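Side-chain contacts in malonyl coenzyme A-acyl carrier protein transacylase (Helicobacter pylori, PDB 2H1Y), which probably transfers the malonyl group from malonyl-CoA to holo-acyl carrier protein, the step that supplies malonyl-ACP for fatty acid synthesis: residues I27-S32 with Q73-L78; L43-S48 with D54-L59. All blocks are in the same frame, centred on the assembly; numbering follows the deposited sequence.

Contact 1 (I27-S32 with Q73-L78)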
loop_
_atom_site.group_PDB
_atom_site.type_symbol
_atom_site.label_atom_id
_atom_site.label_comp_id
_atom_site.label_asym_id
_atom_site.label_seq_id
_atom_site.Cartn_x
_atom_site.Cartn_y
_atom_site.Cartn_z
ATOM N N ILE A 27 -10.484 -11.442 -5.038
ATOM C CA ILE A 27 -11.161 -11.901 -6.241
ATOM C C ILE A 27 -12.383 -10.997 -6.442
ATOM O O ILE A 27 -13.202 -10.843 -5.539
ATOM C CB ILE A 27 -11.473 -13.423 -6.196
ATOM C CG1 ILE A 27 -10.247 -14.228 -6.664
ATOM C CG2 ILE A 27 -12.623 -13.780 -7.123
ATOM C CD1 ILE A 27 -9.145 -14.504 -5.597
ATOM N N GLY A 28 -12.450 -10.347 -7.603
ATOM C CA GLY A 28 -13.491 -9.344 -7.879
ATOM C C GLY A 28 -13.083 -7.891 -7.647
ATOM O O GLY A 28 -13.904 -6.979 -7.756
ATOM N N MET A 29 -11.805 -7.687 -7.366
ATOM C CA MET A 29 -11.205 -6.385 -7.061
ATOM C C MET A 29 -11.794 -5.131 -7.678
ATOM O O MET A 29 -12.151 -4.180 -6.956
ATOM C CB MET A 29 -9.723 -6.407 -7.400
ATOM C CG MET A 29 -8.918 -6.969 -6.297
ATOM S SD MET A 29 -7.211 -7.170 -6.724
ATOM C CE MET A 29 -6.654 -5.471 -6.566
ATOM N N GLY A 30 -11.829 -5.082 -9.001
ATOM C CA GLY A 30 -12.299 -3.874 -9.655
ATOM C C GLY A 30 -13.485 -4.146 -10.542
ATOM O O GLY A 30 -13.788 -3.339 -11.412
ATOM N N LYS A 31 -14.143 -5.289 -10.314
ATOM C CA LYS A 31 -15.274 -5.752 -11.115
ATOM C C LYS A 31 -16.329 -4.662 -11.287
ATOM O O LYS A 31 -16.668 -4.289 -12.418
ATOM C CB LYS A 31 -15.879 -7.015 -10.488
ATOM C CG LYS A 31 -16.679 -7.912 -11.455
ATOM C CD LYS A 31 -16.579 -9.399 -11.035
ATOM C CE LYS A 31 -17.706 -10.280 -11.618
ATOM N NZ LYS A 31 -17.830 -10.131 -13.108
ATOM N N SER A 32 -16.817 -4.144 -10.163
ATOM C CA SER A 32 -17.851 -3.120 -10.140
ATOM C C SER A 32 -17.490 -1.917 -11.004
ATOM O O SER A 32 -18.327 -1.434 -11.780
ATOM C CB SER A 32 -18.142 -2.702 -8.702
ATOM O OG SER A 32 -19.007 -1.596 -8.660
ATOM N N GLN A 73 0.862 -6.567 -6.467
ATOM C CA GLN A 73 1.264 -5.168 -6.402
ATOM C C GLN A 73 0.665 -4.322 -7.562
ATOM O O GLN A 73 0.020 -3.304 -7.302
ATOM C CB GLN A 73 2.782 -5.051 -6.222
ATOM C CG GLN A 73 3.265 -5.717 -4.906
ATOM C CD GLN A 73 4.667 -5.280 -4.439
ATOM O OE1 GLN A 73 5.229 -4.296 -4.915
ATOM N NE2 GLN A 73 5.215 -6.008 -3.481
ATOM N N PRO A 74 0.813 -4.758 -8.830
ATOM C CA PRO A 74 0.151 -3.999 -9.897
ATOM C C PRO A 74 -1.371 -4.115 -9.966
ATOM O O PRO A 74 -2.016 -3.233 -10.538
ATOM C CB PRO A 74 0.786 -4.551 -11.173
ATOM C CG PRO A 74 1.200 -5.912 -10.829
ATOM C CD PRO A 74 1.599 -5.878 -9.378
ATOM N N ALA A 75 -1.960 -5.155 -9.387
ATOM C CA ALA A 75 -3.424 -5.256 -9.376
ATOM C C ALA A 75 -4.005 -4.212 -8.427
ATOM O O ALA A 75 -4.969 -3.500 -8.764
ATOM C CB ALA A 75 -3.857 -6.640 -8.957
ATOM N N ILE A 76 -3.408 -4.118 -7.235
ATOM C CA ILE A 76 -3.822 -3.117 -6.257
ATOM C C ILE A 76 -3.621 -1.739 -6.893
ATOM O O ILE A 76 -4.541 -0.914 -6.903
ATOM C CB ILE A 76 -3.074 -3.282 -4.917
ATOM C CG1 ILE A 76 -3.386 -4.648 -4.313
ATOM C CG2 ILE A 76 -3.447 -2.175 -3.945
ATOM C CD1 ILE A 76 -2.524 -5.039 -3.145
ATOM N N TYR A 77 -2.446 -1.496 -7.480
ATOM C CA TYR A 77 -2.266 -0.202 -8.156
ATOM C C TYR A 77 -3.398 0.063 -9.151
ATOM O O TYR A 77 -3.924 1.180 -9.227
ATOM C CB TYR A 77 -0.906 -0.074 -8.848
ATOM C CG TYR A 77 -0.805 1.149 -9.773
ATOM C CD1 TYR A 77 -0.729 2.457 -9.257
ATOM C CD2 TYR A 77 -0.808 0.993 -11.162
ATOM C CE1 TYR A 77 -0.653 3.562 -10.105
ATOM C CE2 TYR A 77 -0.728 2.081 -12.014
ATOM C CZ TYR A 77 -0.655 3.359 -11.491
ATOM O OH TYR A 77 -0.556 4.419 -12.376
ATOM N N LEU A 78 -3.774 -0.971 -9.898
ATOM C CA LEU A 78 -4.762 -0.820 -10.958
ATOM C C LEU A 78 -6.086 -0.274 -10.444
ATOM O O LEU A 78 -6.598 0.728 -10.941
ATOM C CB LEU A 78 -4.993 -2.161 -11.617
ATOM C CG LEU A 78 -5.235 -2.245 -13.111
ATOM C CD1 LEU A 78 -5.820 -3.625 -13.361
ATOM C CD2 LEU A 78 -6.140 -1.102 -13.655
#
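Met29 reaches helix 69-90 by an extended chain that bends only at its last torsion: chi2 is near trans (174°), and chi3 of 78° then swings CE toward the backbone between Ala75 and Ile76. The methyl lies over one face of that peptide group. The evidence is its similar distance from three of the atoms there: CE of Met29 is 3.4 Å from Ala75 O, 3.5 Å from Ala75 C and 3.6 Å from Ile76 N. This is van der Waals packing of a methyl on an amide, not a polar bond.

Two side chains flank the same methyl. Ala75 CB stands 3.9 Å from Met29 CE and 4.1 Å from Met29 SD, and so meets both the sulfur and the end of the chain. Ile76 starts away from the loop, but its CG1 lies beside its own backbone N, opposite the carbonyl carbon, which leaves CG1 4.1 Å from Met29 CE. All three residues are buried, yet the two segments hide just 106 Å² between them. Met29 is the one side chain of segment 27-32 that makes the contact; its CA is 8.1 Å from Ile76 CA.

Met29 itself is held in a type I turn from Gly28 to Lys31, closed by Lys31 N bonding to Gly28 O, and Gly30 occupies the N-cap position of helix 31-36. The contact thus packs the turn leading into helix 31-36 against helix 69-90. Leu59 of helix 55-60 touches both Met29 and Ala75, while Leu105 of helix 105-116 adjoins Ile76, and helix 119-137 packs on Pro74 and Tyr77 of the same helical turns.

Contact 2 (L43-S48 with D54-L59)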
loop_
_atom_site.group_PDB
_atom_site.type_symbol
_atom_site.label_atom_id
_atom_site.label_comp_id
_atom_site.label_asym_id
_atom_site.label_seq_id
_atom_site.Cartn_x
_atom_site.Cartn_y
_atom_site.Cartn_z
ATOM N N LEU A 43 -8.790 0.975 -19.059
ATOM C CA LEU A 43 -7.554 0.891 -18.311
ATOM C C LEU A 43 -7.185 -0.566 -18.071
ATOM O O LEU A 43 -6.004 -0.917 -18.072
ATOM C CB LEU A 43 -7.623 1.708 -17.018
ATOM C CG LEU A 43 -7.745 3.232 -17.201
ATOM C CD1 LEU A 43 -8.413 3.866 -15.994
ATOM C CD2 LEU A 43 -6.401 3.922 -17.500
ATOM N N PHE A 44 -8.193 -1.414 -17.906
ATOM C CA PHE A 44 -7.966 -2.862 -17.866
ATOM C C PHE A 44 -7.264 -3.383 -19.128
ATOM O O PHE A 44 -6.320 -4.175 -19.033
ATOM C CB PHE A 44 -9.263 -3.630 -17.590
ATOM C CG PHE A 44 -9.480 -3.929 -16.142
ATOM C CD1 PHE A 44 -10.294 -3.114 -15.363
ATOM C CD2 PHE A 44 -8.834 -5.000 -15.541
ATOM C CE1 PHE A 44 -10.476 -3.381 -14.024
ATOM C CE2 PHE A 44 -9.007 -5.272 -14.204
ATOM C CZ PHE A 44 -9.828 -4.466 -13.440
ATOM N N GLU A 45 -7.719 -2.924 -20.297
ATOM C CA GLU A 45 -7.099 -3.288 -21.580
ATOM C C GLU A 45 -5.664 -2.808 -21.644
ATOM O O GLU A 45 -4.748 -3.610 -21.863
ATOM C CB GLU A 45 -7.903 -2.741 -22.764
ATOM C CG GLU A 45 -8.491 -3.800 -23.711
ATOM C CD GLU A 45 -9.399 -4.839 -23.033
ATOM O OE1 GLU A 45 -9.809 -5.784 -23.733
ATOM O OE2 GLU A 45 -9.712 -4.740 -21.819
ATOM N N ARG A 46 -5.479 -1.505 -21.430
ATOM C CA ARG A 46 -4.154 -0.901 -21.369
ATOM C C ARG A 46 -3.224 -1.679 -20.439
ATOM O O ARG A 46 -2.056 -1.928 -20.786
ATOM C CB ARG A 46 -4.253 0.549 -20.912
ATOM C CG ARG A 46 -4.640 1.534 -21.999
ATOM C CD ARG A 46 -3.780 2.767 -21.852
ATOM N NE ARG A 46 -4.505 3.925 -21.342
ATOM C CZ ARG A 46 -3.945 4.942 -20.687
ATOM N NH1 ARG A 46 -2.646 4.938 -20.421
ATOM N NH2 ARG A 46 -4.696 5.958 -20.275
ATOM N N ALA A 47 -3.753 -2.070 -19.278
ATOM C CA ALA A 47 -3.028 -2.880 -18.304
ATOM C C ALA A 47 -2.674 -4.275 -18.841
ATOM O O ALA A 47 -1.515 -4.692 -18.762
ATOM C CB ALA A 47 -3.819 -2.982 -16.979
ATOM N N SER A 48 -3.665 -4.986 -19.379
ATOM C CA SER A 48 -3.448 -6.319 -19.967
ATOM C C SER A 48 -2.334 -6.316 -21.032
ATOM O O SER A 48 -1.463 -7.184 -21.021
ATOM C CB SER A 48 -4.759 -6.909 -20.518
ATOM O OG SER A 48 -5.752 -7.095 -19.508
ATOM N N ASP A 54 -3.487 -11.334 -19.020
ATOM C CA ASP A 54 -4.886 -10.901 -18.998
ATOM C C ASP A 54 -5.195 -10.453 -17.589
ATOM O O ASP A 54 -5.135 -11.253 -16.649
ATOM C CB ASP A 54 -5.873 -11.999 -19.437
ATOM C CG ASP A 54 -7.344 -11.523 -19.406
ATOM O OD1 ASP A 54 -8.145 -11.940 -20.282
ATOM O OD2 ASP A 54 -7.717 -10.726 -18.515
ATOM N N MET A 55 -5.521 -9.173 -17.453
ATOM C CA MET A 55 -5.766 -8.577 -16.153
ATOM C C MET A 55 -7.221 -8.673 -15.701
ATOM O O MET A 55 -7.507 -8.592 -14.501
ATOM C CB MET A 55 -5.283 -7.128 -16.132
ATOM C CG MET A 55 -3.776 -6.989 -16.108
ATOM S SD MET A 55 -3.091 -7.634 -14.573
ATOM C CE MET A 55 -2.845 -6.152 -13.604
ATOM N N LYS A 56 -8.134 -8.844 -16.657
ATOM C CA LYS A 56 -9.539 -9.090 -16.351
ATOM C C LYS A 56 -9.649 -10.376 -15.549
ATOM O O LYS A 56 -10.228 -10.408 -14.472
ATOM C CB LYS A 56 -10.352 -9.226 -17.638
ATOM C CG LYS A 56 -10.810 -7.915 -18.244
ATOM C CD LYS A 56 -11.073 -8.043 -19.755
ATOM C CE LYS A 56 -9.743 -8.109 -20.535
ATOM N NZ LYS A 56 -9.818 -7.558 -21.929
ATOM N N LYS A 57 -9.059 -11.432 -16.087
ATOM C CA LYS A 57 -9.192 -12.756 -15.522
ATOM C C LYS A 57 -8.360 -12.882 -14.250
ATOM O O LYS A 57 -8.784 -13.502 -13.266
ATOM C CB LYS A 57 -8.836 -13.809 -16.581
ATOM C CG LYS A 57 -10.004 -14.050 -17.600
ATOM C CD LYS A 57 -9.555 -14.227 -19.069
ATOM C CE LYS A 57 -9.010 -15.624 -19.369
ATOM N NZ LYS A 57 -7.697 -15.886 -18.676
ATOM N N THR A 58 -7.196 -12.241 -14.256
ATOM C CA THR A 58 -6.332 -12.224 -13.084
ATOM C C THR A 58 -6.984 -11.542 -11.879
ATOM O O THR A 58 -6.731 -11.934 -10.750
ATOM C CB THR A 58 -4.960 -11.616 -13.401
ATOM O OG1 THR A 58 -4.507 -12.149 -14.653
ATOM C CG2 THR A 58 -3.943 -11.969 -12.316
ATOM N N LEU A 59 -7.848 -10.559 -12.113
ATOM C CA LEU A 59 -8.550 -9.929 -10.996
ATOM C C LEU A 59 -9.918 -10.516 -10.651
ATOM O O LEU A 59 -10.363 -10.403 -9.508
ATOM C CB LEU A 59 -8.635 -8.401 -11.160
ATOM C CG LEU A 59 -7.381 -7.565 -11.466
ATOM C CD1 LEU A 59 -7.525 -6.186 -10.887
ATOM C CD2 LEU A 59 -6.098 -8.197 -10.980
#
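The Phe44 ring turns its edge to helix 55-60. Leu59 CG lies in the ring plane, and Leu59 CD1 sits close to that plane, 3.7 Å from Phe44 CE2. Met55 O also lies at the rim, 3.7 Å from Phe44 CE2, while the backbone N of Lys56 approaches obliquely. Two aromatic neighbours add to this packing: Tyr34 meets Phe44 edge-to-face, and Phe60 meets it with its ring inclined.

The second flat group, the Glu45 carboxylate, turns its two oxygens to Lys56 NZ, which is tilted out of the carboxylate plane. NZ of Lys56 lies 2.5 Å from Glu45 OE1, a short salt bridge, and 2.8 Å from Glu45 OE2, so it addresses both oxygens rather than one. Glu45 leaves its helix pointing away from the partner, and a bend at chi2 (56°) brings the carboxylate back to Lys56 on the exposed side of the contact.

Ser48 ties the two backbones together. Ser48 OG accepts from Met55 N at 2.9 Å with a nearly straight N-H (164°), and donates to Phe44 O one turn back at 3.0 Å. Phe44 O also takes the helical bond from Ser48 N, and the two donors arrive from opposite faces of its carbonyl plane. Ser48 OG therefore serves an amide in the first turn of helix 55-60. Asp54, the N-cap, serves another, its OD2 accepting from Lys57 N. Met55 CG also packs 4.1 Å from Ala47 CB.

These are two consecutive helices, 38-51 and 55-60, joined by a short connection, whose short segments run at 101°; Asp54 caps the start of helix 55-60, within the helical part of the acyl transferase domain.

In the fold
Contact 2 falls between the two segments of contact 1 in sequence: 27-32 comes first, then 43-48, 54-59 and finally 73-78. Their centres are about 9 Å apart, and both belong to the acyl transferase domain, in its larger part around the mixed sheet. Helix 55-60 joins them directly. Gly28 N probably hydrogen-bonds to Leu59 O at 2.8 Å, and Leu59 CD2 packs 3.4 Å from Ala75 CB. Leu78 CD1, from helix 69-90, lies 3.7 Å from Phe44 CE2. Contact 1 is buried and contact 2 partly buried; helix 69-90 packs on helix 55-60 through Ala75 and on helix 38-51 through Leu78, making one continuous helical packing.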